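Local coordinates for protein farnesyl diphosphate synthase (Rhodobacter capsulatus, PDB 3M0G) that probably joins isopentenyl diphosphate to an allylic prenyl diphosphate, with magnesium as cofactor, to lengthen isoprenoid chains, at residues 8-13 and 49-54; 45-50 and 274-279; 125-130 and 134-139. All coordinates share one frame; numbering follows the deposited sequence.

Interaction 1: residues 8-13 and 49-54; sequences KEVQDA and AIESAA. Unlike the reference sequence in segment 8-13: Ala-13 (reference Gly).
The carboxylate of Glu-51 is the one flat group here that touches the other helix: CG2 of Val-10 approaches OE2 at 4.1 Å, well off the plane of the group. It meets the carboxylate neither squarely on a face nor in line with an edge. The chain of Glu-51 starts along the side of its own helix and then bends at its second torsion (chi2 -49°), which swings the acid end toward helix 3-23. Glu-51 also packs on Thr-276 and Leu-277 of helix 275-285. Beside it, Val-10 and Ile-50 reach toward each other, tip to tip. The fork of the valine straddles the end methyl of the isoleucine, with Ile-50 CD1 4.0 Å from Val-10 CG2 and 4.1 Å from Val-10 CG1. Ile-50 suits this place because its longer branch, extended by chi2 of 160°, reaches about halfway across the 8.0 Å between the CA atoms of Val-10 and Ile-50, while a short beta-branched valine supplies a broad, rigid end to receive it. The valine methyl beside OE2 offers no polar partner, but Arg-6, one turn before Val-10, forms a salt bridge with that oxygen. A buried acid is thus balanced by the same helix that supplies its apolar neighbour, which should favour its charged form.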
ATOM      1  N   LYS B   8     -24.314   4.728 -14.045  1.00 19.42           N
ATOM      2  CA  LYS B   8     -23.820   4.271 -15.341  1.00 19.67           C
ATOM      3  C   LYS B   8     -22.757   5.219 -15.909  1.00 19.27           C
ATOM      4  O   LYS B   8     -21.759   4.759 -16.472  1.00 19.38           O
ATOM      5  CB  LYS B   8     -24.983   4.133 -16.328  1.00 20.51           C
ATOM      6  CG  LYS B   8     -25.016   2.822 -17.106  1.00 36.93           C
ATOM      7  CD  LYS B   8     -23.938   2.738 -18.184  1.00 22.38           C
ATOM      8  CE  LYS B   8     -23.944   1.367 -18.854  1.00 37.03           C
ATOM      9  NZ  LYS B   8     -22.698   1.127 -19.631  1.00 23.26           N
ATOM     10  N   GLU B   9     -22.978   6.530 -15.754  1.00 18.29           N
ATOM     11  CA  GLU B   9     -22.011   7.552 -16.178  1.00 17.59           C
ATOM     12  C   GLU B   9     -20.674   7.411 -15.443  1.00 16.10           C
ATOM     13  O   GLU B   9     -19.608   7.511 -16.062  1.00 15.10           O
ATOM     14  CB  GLU B   9     -22.577   8.969 -15.988  1.00 18.90           C
ATOM     15  CG  GLU B   9     -23.642   9.365 -17.006  1.00 25.50           C
ATOM     16  CD  GLU B   9     -24.347  10.686 -16.678  1.00 20.36           C
ATOM     17  OE1 GLU B   9     -25.605  10.693 -16.653  1.00 25.55           O
ATOM     18  OE2 GLU B   9     -23.657  11.709 -16.449  1.00 25.51           O
ATOM     19  N   VAL B  10     -20.744   7.167 -14.129  1.00 15.09           N
ATOM     20  CA  VAL B  10     -19.557   6.957 -13.298  1.00 14.32           C
ATOM     21  C   VAL B  10     -18.820   5.669 -13.683  1.00 13.12           C
ATOM     22  O   VAL B  10     -17.605   5.694 -13.843  1.00 12.05           O
ATOM     23  CB  VAL B  10     -19.883   6.992 -11.769  1.00 14.01           C
ATOM     24  CG1 VAL B  10     -18.789   6.324 -10.941  1.00 15.80           C
ATOM     25  CG2 VAL B  10     -20.092   8.432 -11.292  1.00 15.50           C
ATOM     26  N   GLN B  11     -19.549   4.564 -13.847  1.00 12.63           N
ATOM     27  CA  GLN B  11     -18.932   3.301 -14.297  1.00 12.52           C
ATOM     28  C   GLN B  11     -18.112   3.460 -15.593  1.00 12.88           C
ATOM     29  O   GLN B  11     -16.941   3.057 -15.652  1.00 12.85           O
ATOM     30  CB  GLN B  11     -19.986   2.203 -14.470  1.00 12.18           C
ATOM     31  CG  GLN B  11     -20.522   1.650 -13.169  1.00 13.61           C
ATOM     32  CD  GLN B  11     -21.909   1.035 -13.287  1.00 11.46           C
ATOM     33  OE1 GLN B  11     -22.573   1.127 -14.323  1.00 13.56           O
ATOM     34  NE2 GLN B  11     -22.353   0.412 -12.219  1.00 13.05           N
ATOM     35  N   ASP B  12     -18.724   4.077 -16.603  1.00 12.62           N
ATOM     36  CA  ASP B  12     -18.112   4.274 -17.922  1.00 12.43           C
ATOM     37  C   ASP B  12     -16.886   5.179 -17.862  1.00 10.83           C
ATOM     38  O   ASP B  12     -15.906   4.954 -18.568  1.00 10.18           O
ATOM     39  CB  ASP B  12     -19.107   4.926 -18.889  1.00 13.51           C
ATOM     40  CG  ASP B  12     -20.239   4.004 -19.309  1.00 23.52           C
ATOM     41  OD1 ASP B  12     -20.136   2.767 -19.195  1.00 14.16           O
ATOM     42  OD2 ASP B  12     -21.251   4.543 -19.789  1.00 14.44           O
ATOM     43  N   ALA B  13     -16.971   6.224 -17.043  1.00 10.05           N
ATOM     44  CA  ALA B  13     -15.891   7.181 -16.915  1.00  9.61           C
ATOM     45  C   ALA B  13     -14.734   6.522 -16.181  1.00  9.70           C
ATOM     46  O   ALA B  13     -13.584   6.658 -16.596  1.00  9.89           O
ATOM     47  CB  ALA B  13     -16.364   8.420 -16.185  1.00  9.61           C
ATOM     48  N   ALA B  49     -17.169   8.862  -4.017  1.00  2.13           N
ATOM     49  CA  ALA B  49     -16.107   9.854  -4.045  1.00  2.63           C
ATOM     50  C   ALA B  49     -16.536  10.988  -4.946  1.00  2.80           C
ATOM     51  O   ALA B  49     -16.500  12.161  -4.556  1.00  3.24           O
ATOM     52  CB  ALA B  49     -14.806   9.231  -4.567  1.00  3.13           C
ATOM     53  N   ILE B  50     -16.958  10.629  -6.154  1.00  4.16           N
ATOM     54  CA  ILE B  50     -17.380  11.630  -7.147  1.00  5.15           C
ATOM     55  C   ILE B  50     -18.624  12.405  -6.716  1.00  5.35           C
ATOM     56  O   ILE B  50     -18.789  13.612  -7.041  1.00  4.59           O
ATOM     57  CB  ILE B  50     -17.616  10.966  -8.532  1.00  6.90           C
ATOM     58  CG1 ILE B  50     -16.268  10.548  -9.142  1.00 10.34           C
ATOM     59  CG2 ILE B  50     -18.360  11.930  -9.481  1.00 10.15           C
ATOM     60  CD1 ILE B  50     -16.340   9.480 -10.254  1.00  8.59           C
ATOM     61  N   GLU B  51     -19.529  11.694  -6.044  1.00  5.14           N
ATOM     62  CA  GLU B  51     -20.780  12.280  -5.637  1.00  7.18           C
ATOM     63  C   GLU B  51     -20.590  13.205  -4.451  1.00  7.22           C
ATOM     64  O   GLU B  51     -21.225  14.241  -4.357  1.00  5.68           O
ATOM     65  CB  GLU B  51     -21.813  11.201  -5.341  1.00  8.37           C
ATOM     66  CG  GLU B  51     -22.210  10.369  -6.562  1.00 26.36           C
ATOM     67  CD  GLU B  51     -22.563  11.195  -7.781  1.00 10.26           C
ATOM     68  OE1 GLU B  51     -23.632  11.860  -7.785  1.00 26.89           O
ATOM     69  OE2 GLU B  51     -21.773  11.173  -8.753  1.00 26.81           O
ATOM     70  N   SER B  52     -19.687  12.834  -3.554  1.00  7.82           N
ATOM     71  CA  SER B  52     -19.420  13.650  -2.382  1.00  7.55           C
ATOM     72  C   SER B  52     -18.577  14.859  -2.755  1.00  7.03           C
ATOM     73  O   SER B  52     -18.654  15.884  -2.086  1.00  7.87           O
ATOM     74  CB  SER B  52     -18.747  12.821  -1.282  1.00  7.50           C
ATOM     75  OG  SER B  52     -17.484  12.332  -1.696  1.00 17.90           O
ATOM     76  N   ALA B  53     -17.790  14.744  -3.829  1.00  5.87           N
ATOM     77  CA  ALA B  53     -17.052  15.892  -4.362  1.00  5.30           C
ATOM     78  C   ALA B  53     -18.031  16.877  -4.980  1.00  5.49           C
ATOM     79  O   ALA B  53     -17.956  18.084  -4.720  1.00  5.33           O
ATOM     80  CB  ALA B  53     -16.013  15.453  -5.393  1.00  5.42           C
ATOM     81  N   ALA B  54     -18.972  16.343  -5.754  1.00  4.73           N
ATOM     82  CA  ALA B  54     -20.014  17.156  -6.386  1.00  5.46           C
ATOM     83  C   ALA B  54     -20.785  18.038  -5.399  1.00  6.03           C
ATOM     84  O   ALA B  54     -21.086  19.190  -5.702  1.00  6.87           O
ATOM     85  CB  ALA B  54     -20.977  16.252  -7.142  1.00  6.09           C
TER

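Interaction 2: residues 45-50 and 274-279; sequences RAFLAI and ASTLRA. Unlike the reference sequence in segment 274-279: Ser-275 (reference Ala).
Phe-47 and Thr-276 cross at about a right angle, the far end of the ring meeting the methyl branch of the threonine: Phe-47 CZ lies 4.0 Å from Thr-276 CG2, and the methyl comes to the ring obliquely. Phe-47 leaves the flank of helix 44-55 with CG anti to the backbone N (chi1 180°), which carries the ring outward until its tip reaches the neighbouring helix. A threonine serves well opposite it at the margin of the contact, because its methyl packs on the aromatic carbon while its hydroxyl sits on the other branch, turned away from the ring.

Deeper in, Leu-48 and Leu-277 bring one methyl each together at a slant, with Leu-48 CD2 and Leu-277 CD2 3.9 Å apart. The CA atoms of Leu-48 and Leu-277, 7.6 Å apart, are the nearest CA pair of the two segments. Both leucines have the same shape, with chi1 near -70° and an extended second torsion, and in each the end of the side chain comes nearer the partner helix than its first bond would suggest.

This is helix-to-helix packing in the all-alpha isoprenoid synthase fold: helix 44-55, from the early part of the chain, lies against helix 275-285, the last one modelled. Leu-48 also rests on Ile-183 and Ala-186 of helix 168-194 and on Tyr-204 and Leu-208 of helix 199-219, so an aliphatic residue suits a place enclosed by several helices. Tyr-204 in turn hydrogen-bonds through its hydroxyl to the carbonyl O of Leu-277. Phe-47 also packs on Leu-3, Arg-6 and Leu-7 of helix 3-23.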
ATOM      1  N   ARG B  45     -17.838   2.761  -4.687  1.00  9.21           N
ATOM      2  CA  ARG B  45     -16.905   3.611  -3.966  1.00  9.11           C
ATOM      3  C   ARG B  45     -16.491   4.816  -4.810  1.00  8.89           C
ATOM      4  O   ARG B  45     -16.550   5.961  -4.350  1.00  7.15           O
ATOM      5  CB  ARG B  45     -15.727   2.771  -3.493  1.00  9.83           C
ATOM      6  CG  ARG B  45     -16.189   1.737  -2.468  1.00  9.90           C
ATOM      7  CD  ARG B  45     -15.165   0.618  -2.255  1.00 10.11           C
ATOM      8  NE  ARG B  45     -15.714  -0.441  -1.409  1.00 11.07           N
ATOM      9  CZ  ARG B  45     -16.533  -1.408  -1.841  1.00 10.24           C
ATOM     10  NH1 ARG B  45     -16.924  -1.459  -3.109  1.00 10.77           N
ATOM     11  NH2 ARG B  45     -16.980  -2.321  -0.993  1.00 11.29           N
ATOM     12  N   ALA B  46     -16.122   4.543  -6.059  1.00 10.32           N
ATOM     13  CA  ALA B  46     -15.801   5.578  -7.027  1.00 10.77           C
ATOM     14  C   ALA B  46     -16.990   6.536  -7.153  1.00 11.30           C
ATOM     15  O   ALA B  46     -16.818   7.748  -7.277  1.00 11.11           O
ATOM     16  CB  ALA B  46     -15.480   4.954  -8.352  1.00 11.43           C
ATOM     17  N   PHE B  47     -18.201   5.982  -7.064  1.00 11.11           N
ATOM     18  CA  PHE B  47     -19.407   6.779  -7.166  1.00 10.73           C
ATOM     19  C   PHE B  47     -19.534   7.711  -5.958  1.00  8.08           C
ATOM     20  O   PHE B  47     -19.760   8.894  -6.112  1.00  6.81           O
ATOM     21  CB  PHE B  47     -20.629   5.866  -7.332  1.00 12.06           C
ATOM     22  CG  PHE B  47     -21.927   6.593  -7.439  1.00 26.55           C
ATOM     23  CD1 PHE B  47     -22.389   7.045  -8.673  1.00 12.85           C
ATOM     24  CD2 PHE B  47     -22.708   6.803  -6.309  1.00 13.05           C
ATOM     25  CE1 PHE B  47     -23.608   7.714  -8.779  1.00 26.87           C
ATOM     26  CE2 PHE B  47     -23.935   7.467  -6.404  1.00 26.97           C
ATOM     27  CZ  PHE B  47     -24.382   7.921  -7.636  1.00 13.50           C
ATOM     28  N   LEU B  48     -19.330   7.181  -4.761  1.00  5.88           N
ATOM     29  CA  LEU B  48     -19.369   7.958  -3.518  1.00  4.69           C
ATOM     30  C   LEU B  48     -18.331   9.082  -3.417  1.00  4.18           C
ATOM     31  O   LEU B  48     -18.607  10.143  -2.822  1.00  6.23           O
ATOM     32  CB  LEU B  48     -19.206   7.026  -2.312  1.00  5.30           C
ATOM     33  CG  LEU B  48     -20.372   6.106  -1.929  1.00  7.75           C
ATOM     34  CD1 LEU B  48     -19.893   5.222  -0.782  1.00  4.61           C
ATOM     35  CD2 LEU B  48     -21.560   6.903  -1.486  1.00  5.91           C
ATOM     36  N   ALA B  49     -17.169   8.862  -4.017  1.00  2.13           N
ATOM     37  CA  ALA B  49     -16.107   9.854  -4.045  1.00  2.63           C
ATOM     38  C   ALA B  49     -16.536  10.988  -4.946  1.00  2.80           C
ATOM     39  O   ALA B  49     -16.500  12.161  -4.556  1.00  3.24           O
ATOM     40  CB  ALA B  49     -14.806   9.231  -4.567  1.00  3.13           C
ATOM     41  N   ILE B  50     -16.958  10.629  -6.154  1.00  4.16           N
ATOM     42  CA  ILE B  50     -17.380  11.630  -7.147  1.00  5.15           C
ATOM     43  C   ILE B  50     -18.624  12.405  -6.716  1.00  5.35           C
ATOM     44  O   ILE B  50     -18.789  13.612  -7.041  1.00  4.59           O
ATOM     45  CB  ILE B  50     -17.616  10.966  -8.532  1.00  6.90           C
ATOM     46  CG1 ILE B  50     -16.268  10.548  -9.142  1.00 10.34           C
ATOM     47  CG2 ILE B  50     -18.360  11.930  -9.481  1.00 10.15           C
ATOM     48  CD1 ILE B  50     -16.340   9.480 -10.254  1.00  8.59           C
ATOM     49  N   ALA B 274     -28.139  16.719  -1.223  1.00 13.61           N
ATOM     50  CA  ALA B 274     -27.855  15.362  -0.728  1.00 13.00           C
ATOM     51  C   ALA B 274     -28.708  14.250  -1.376  1.00 12.55           C
ATOM     52  O   ALA B 274     -28.506  13.063  -1.099  1.00 12.37           O
ATOM     53  CB  ALA B 274     -27.988  15.317   0.785  1.00 13.01           C
ATOM     54  N   SER B 275     -29.640  14.630  -2.248  1.00 12.19           N
ATOM     55  CA  SER B 275     -30.635  13.679  -2.782  1.00 11.22           C
ATOM     56  C   SER B 275     -30.034  12.515  -3.576  1.00 10.74           C
ATOM     57  O   SER B 275     -30.506  11.391  -3.475  1.00 12.01           O
ATOM     58  CB  SER B 275     -31.690  14.430  -3.612  1.00 11.77           C
ATOM     59  OG  SER B 275     -31.080  15.116  -4.682  1.00 21.49           O
ATOM     60  N   THR B 276     -28.968  12.759  -4.333  1.00  9.52           N
ATOM     61  CA  THR B 276     -28.311  11.672  -5.053  1.00  8.79           C
ATOM     62  C   THR B 276     -27.632  10.690  -4.069  1.00  7.83           C
ATOM     63  O   THR B 276     -27.737   9.484  -4.237  1.00  7.79           O
ATOM     64  CB  THR B 276     -27.331  12.201  -6.123  1.00  9.37           C
ATOM     65  OG1 THR B 276     -28.053  13.017  -7.039  1.00 14.09           O
ATOM     66  CG2 THR B 276     -26.686  11.054  -6.895  1.00 13.91           C
ATOM     67  N   LEU B 277     -26.983  11.206  -3.025  1.00  6.44           N
ATOM     68  CA  LEU B 277     -26.436  10.326  -1.977  1.00  5.58           C
ATOM     69  C   LEU B 277     -27.493   9.612  -1.129  1.00  5.91           C
ATOM     70  O   LEU B 277     -27.269   8.482  -0.684  1.00  5.24           O
ATOM     71  CB  LEU B 277     -25.461  11.076  -1.069  1.00  5.56           C
ATOM     72  CG  LEU B 277     -24.083  11.447  -1.622  1.00 18.26           C
ATOM     73  CD1 LEU B 277     -23.217  12.061  -0.546  1.00  5.28           C
ATOM     74  CD2 LEU B 277     -23.402  10.243  -2.203  1.00  5.89           C
ATOM     75  N   ARG B 278     -28.611  10.280  -0.860  1.00  6.81           N
ATOM     76  CA  ARG B 278     -29.741   9.646  -0.184  1.00  8.99           C
ATOM     77  C   ARG B 278     -30.287   8.484  -1.022  1.00  8.98           C
ATOM     78  O   ARG B 278     -30.565   7.426  -0.488  1.00  8.57           O
ATOM     79  CB  ARG B 278     -30.838  10.671   0.170  1.00 10.39           C
ATOM     80  CG  ARG B 278     -30.421  11.620   1.308  1.00 19.19           C
ATOM     81  CD  ARG B 278     -31.448  12.723   1.614  1.00 12.08           C
ATOM     82  NE  ARG B 278     -31.301  13.171   3.001  1.00 20.20           N
ATOM     83  CZ  ARG B 278     -31.747  14.323   3.493  1.00 12.15           C
ATOM     84  NH1 ARG B 278     -32.380  15.193   2.716  1.00 20.01           N
ATOM     85  NH2 ARG B 278     -31.544  14.610   4.774  1.00 19.86           N
ATOM     86  N   ALA B 279     -30.387   8.672  -2.332  1.00  9.44           N
ATOM     87  CA  ALA B 279     -30.865   7.604  -3.232  1.00 10.56           C
ATOM     88  C   ALA B 279     -29.897   6.414  -3.280  1.00 11.25           C
ATOM     89  O   ALA B 279     -30.326   5.252  -3.309  1.00 10.46           O
ATOM     90  CB  ALA B 279     -31.150   8.162  -4.642  1.00 11.17           C
TER

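Interaction 3: residues 125-130 and 134-139; sequences PVLGSA and VALVAA
Ala-130 and Val-134 are joined by the backbone bond of a first helical turn, Val-134 N to Ala-130 O at 2.9 Å, just after a short 3-10 turn and a loop have brought the chain round. In that 3-10 turn Gly-128 N bonds to Pro-125 O at 2.9 Å. The chain then changes direction at Gly-128, whose phi of 122° and psi of -154° would press a beta carbon against the carbonyl O of Leu-127; glycine is the residue that fits.

Leu-127, just before this turn, points toward the helix that follows. Its side chain crosses that of Leu-136 at about a right angle, and Leu-127 CD1 touches Leu-136 CD2 at 3.8 Å. The two leucines reach this meeting differently: CG is beside the backbone N in Leu-127 but anti to it in Leu-136 (chi1 -164°). Both also pack on Ala-66 of helix 60-81, a small residue that leaves room for two branched neighbours. Val-134 places CG1 between its backbone N and carbonyl carbon, and this methyl comes to 3.7 Å from Ala-130 O, flanking the oxygen that its own N-H bonds.

Ala-130 packs on Glu-131 of the second subunit and Val-134 on Thr-123 of the second subunit; a small and a compact apolar side chain suit such a close approach. Ser-129, at the N-cap, holds Asn-132 N with its hydroxyl. The whole is a serine-capped helix start, with a leucine pair joining the preceding loop to the helix, at the dimer interface of this all-helical synthase.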
ATOM      1  N   PRO B 125      -1.787  16.176  -8.873  1.00  9.67           N
ATOM      2  CA  PRO B 125      -2.085  17.579  -8.575  1.00  9.42           C
ATOM      3  C   PRO B 125      -3.434  18.041  -9.111  1.00  8.78           C
ATOM      4  O   PRO B 125      -3.963  19.034  -8.621  1.00  8.80           O
ATOM      5  CB  PRO B 125      -0.950  18.343  -9.269  1.00  9.70           C
ATOM      6  CG  PRO B 125      -0.398  17.394 -10.272  1.00 22.92           C
ATOM      7  CD  PRO B 125      -0.557  16.044  -9.680  1.00  9.69           C
ATOM      8  N   VAL B 126      -3.985  17.314 -10.088  1.00  8.31           N
ATOM      9  CA  VAL B 126      -5.367  17.523 -10.555  1.00  7.91           C
ATOM     10  C   VAL B 126      -6.345  17.547  -9.378  1.00  7.55           C
ATOM     11  O   VAL B 126      -7.361  18.239  -9.420  1.00  8.16           O
ATOM     12  CB  VAL B 126      -5.760  16.429 -11.595  1.00  8.54           C
ATOM     13  CG1 VAL B 126      -7.239  16.030 -11.500  1.00 14.30           C
ATOM     14  CG2 VAL B 126      -5.389  16.880 -13.017  1.00 13.89           C
ATOM     15  N   LEU B 127      -6.030  16.785  -8.329  1.00  6.83           N
ATOM     16  CA  LEU B 127      -6.849  16.715  -7.122  1.00  6.87           C
ATOM     17  C   LEU B 127      -6.934  18.018  -6.344  1.00  7.29           C
ATOM     18  O   LEU B 127      -7.895  18.224  -5.607  1.00  7.87           O
ATOM     19  CB  LEU B 127      -6.309  15.627  -6.171  1.00  7.30           C
ATOM     20  CG  LEU B 127      -6.544  14.175  -6.555  1.00  7.50           C
ATOM     21  CD1 LEU B 127      -5.603  13.283  -5.762  1.00  7.26           C
ATOM     22  CD2 LEU B 127      -7.999  13.779  -6.322  1.00  7.57           C
ATOM     23  N   GLY B 128      -5.921  18.878  -6.479  1.00  7.46           N
ATOM     24  CA  GLY B 128      -5.875  20.140  -5.738  1.00  7.63           C
ATOM     25  C   GLY B 128      -4.656  20.360  -4.857  1.00  7.91           C
ATOM     26  O   GLY B 128      -3.579  19.799  -5.108  1.00  8.56           O
ATOM     27  N   SER B 129      -4.820  21.173  -3.811  1.00  6.66           N
ATOM     28  CA  SER B 129      -3.691  21.577  -2.964  1.00  5.67           C
ATOM     29  C   SER B 129      -2.944  20.366  -2.421  1.00  5.16           C
ATOM     30  O   SER B 129      -3.541  19.301  -2.250  1.00  5.09           O
ATOM     31  CB  SER B 129      -4.153  22.497  -1.820  1.00  5.41           C
ATOM     32  OG  SER B 129      -4.787  21.778  -0.775  1.00  8.62           O
ATOM     33  N   ALA B 130      -1.639  20.518  -2.192  1.00  4.83           N
ATOM     34  CA  ALA B 130      -0.843  19.477  -1.518  1.00  5.28           C
ATOM     35  C   ALA B 130      -1.415  19.104  -0.143  1.00  6.05           C
ATOM     36  O   ALA B 130      -1.318  17.931   0.297  1.00  6.71           O
ATOM     37  CB  ALA B 130       0.614  19.929  -1.377  1.00  5.22           C
ATOM     38  N   VAL B 134      -2.443  15.359   0.938  1.00  4.93           N
ATOM     39  CA  VAL B 134      -1.885  14.598   2.048  1.00  5.26           C
ATOM     40  C   VAL B 134      -2.994  14.142   3.003  1.00  3.94           C
ATOM     41  O   VAL B 134      -2.900  13.081   3.559  1.00  3.94           O
ATOM     42  CB  VAL B 134      -0.749  15.355   2.785  1.00  6.32           C
ATOM     43  CG1 VAL B 134      -1.297  16.452   3.722  1.00 11.68           C
ATOM     44  CG2 VAL B 134       0.113  14.377   3.575  1.00 10.67           C
ATOM     45  N   ALA B 135      -4.032  14.954   3.192  1.00  3.58           N
ATOM     46  CA  ALA B 135      -5.174  14.546   4.020  1.00  4.78           C
ATOM     47  C   ALA B 135      -5.878  13.375   3.339  1.00  4.15           C
ATOM     48  O   ALA B 135      -6.441  12.513   4.012  1.00  4.32           O
ATOM     49  CB  ALA B 135      -6.130  15.714   4.234  1.00  5.93           C
ATOM     50  N   LEU B 136      -5.868  13.368   2.001  1.00  4.34           N
ATOM     51  CA  LEU B 136      -6.427  12.256   1.225  1.00  4.93           C
ATOM     52  C   LEU B 136      -5.652  10.938   1.460  1.00  5.31           C
ATOM     53  O   LEU B 136      -6.267   9.903   1.734  1.00  6.34           O
ATOM     54  CB  LEU B 136      -6.527  12.613  -0.271  1.00  6.28           C
ATOM     55  CG  LEU B 136      -7.431  11.677  -1.081  1.00  5.61           C
ATOM     56  CD1 LEU B 136      -8.886  11.948  -0.733  1.00  5.86           C
ATOM     57  CD2 LEU B 136      -7.174  11.840  -2.577  1.00  6.92           C
ATOM     58  N   VAL B 137      -4.315  10.995   1.388  1.00  4.57           N
ATOM     59  CA  VAL B 137      -3.422   9.851   1.663  1.00  4.04           C
ATOM     60  C   VAL B 137      -3.596   9.331   3.091  1.00  4.13           C
ATOM     61  O   VAL B 137      -3.699   8.115   3.293  1.00  5.71           O
ATOM     62  CB  VAL B 137      -1.899  10.200   1.401  1.00  3.81           C
ATOM     63  CG1 VAL B 137      -0.948   9.075   1.860  1.00  2.90           C
ATOM     64  CG2 VAL B 137      -1.671  10.537  -0.068  1.00  3.96           C
ATOM     65  N   ALA B 138      -3.607  10.242   4.074  1.00  2.90           N
ATOM     66  CA  ALA B 138      -3.777   9.850   5.477  1.00  3.10           C
ATOM     67  C   ALA B 138      -5.110   9.122   5.668  1.00  3.69           C
ATOM     68  O   ALA B 138      -5.171   8.111   6.346  1.00  4.88           O
ATOM     69  CB  ALA B 138      -3.677  11.066   6.423  1.00  2.20           C
ATOM     70  N   ALA B 139      -6.158   9.635   5.035  1.00  3.36           N
ATOM     71  CA  ALA B 139      -7.493   9.074   5.166  1.00  3.93           C
ATOM     72  C   ALA B 139      -7.594   7.703   4.524  1.00  3.94           C
ATOM     73  O   ALA B 139      -8.240   6.829   5.077  1.00  4.90           O
ATOM     74  CB  ALA B 139      -8.547  10.038   4.585  1.00  3.48           C
TER

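How the interactions relate
Interactions 1 and 2 belong to one continuous region, their centres 8 Å apart: both use helix 44-55 and share Ala-49 and Ile-50, while helix 3-23 and helix 275-285 supply the partners. They touch directly, Glu-51 CB lying 3.6 Å from Leu-277 CD2 and Val-10 CG2 3.7 Å from Phe-47 CD1. Interaction 3 lies about 18 and 20 Å away, centre to centre, and though also buried it borders the second subunit. All three rely on aliphatic contacts, but interaction 1 adds a charged group and interaction 2 an aromatic ring. Residues 125-130 and 134-139, near in sequence, use a backbone bond; the other two join helices far apart in sequence through side chains alone.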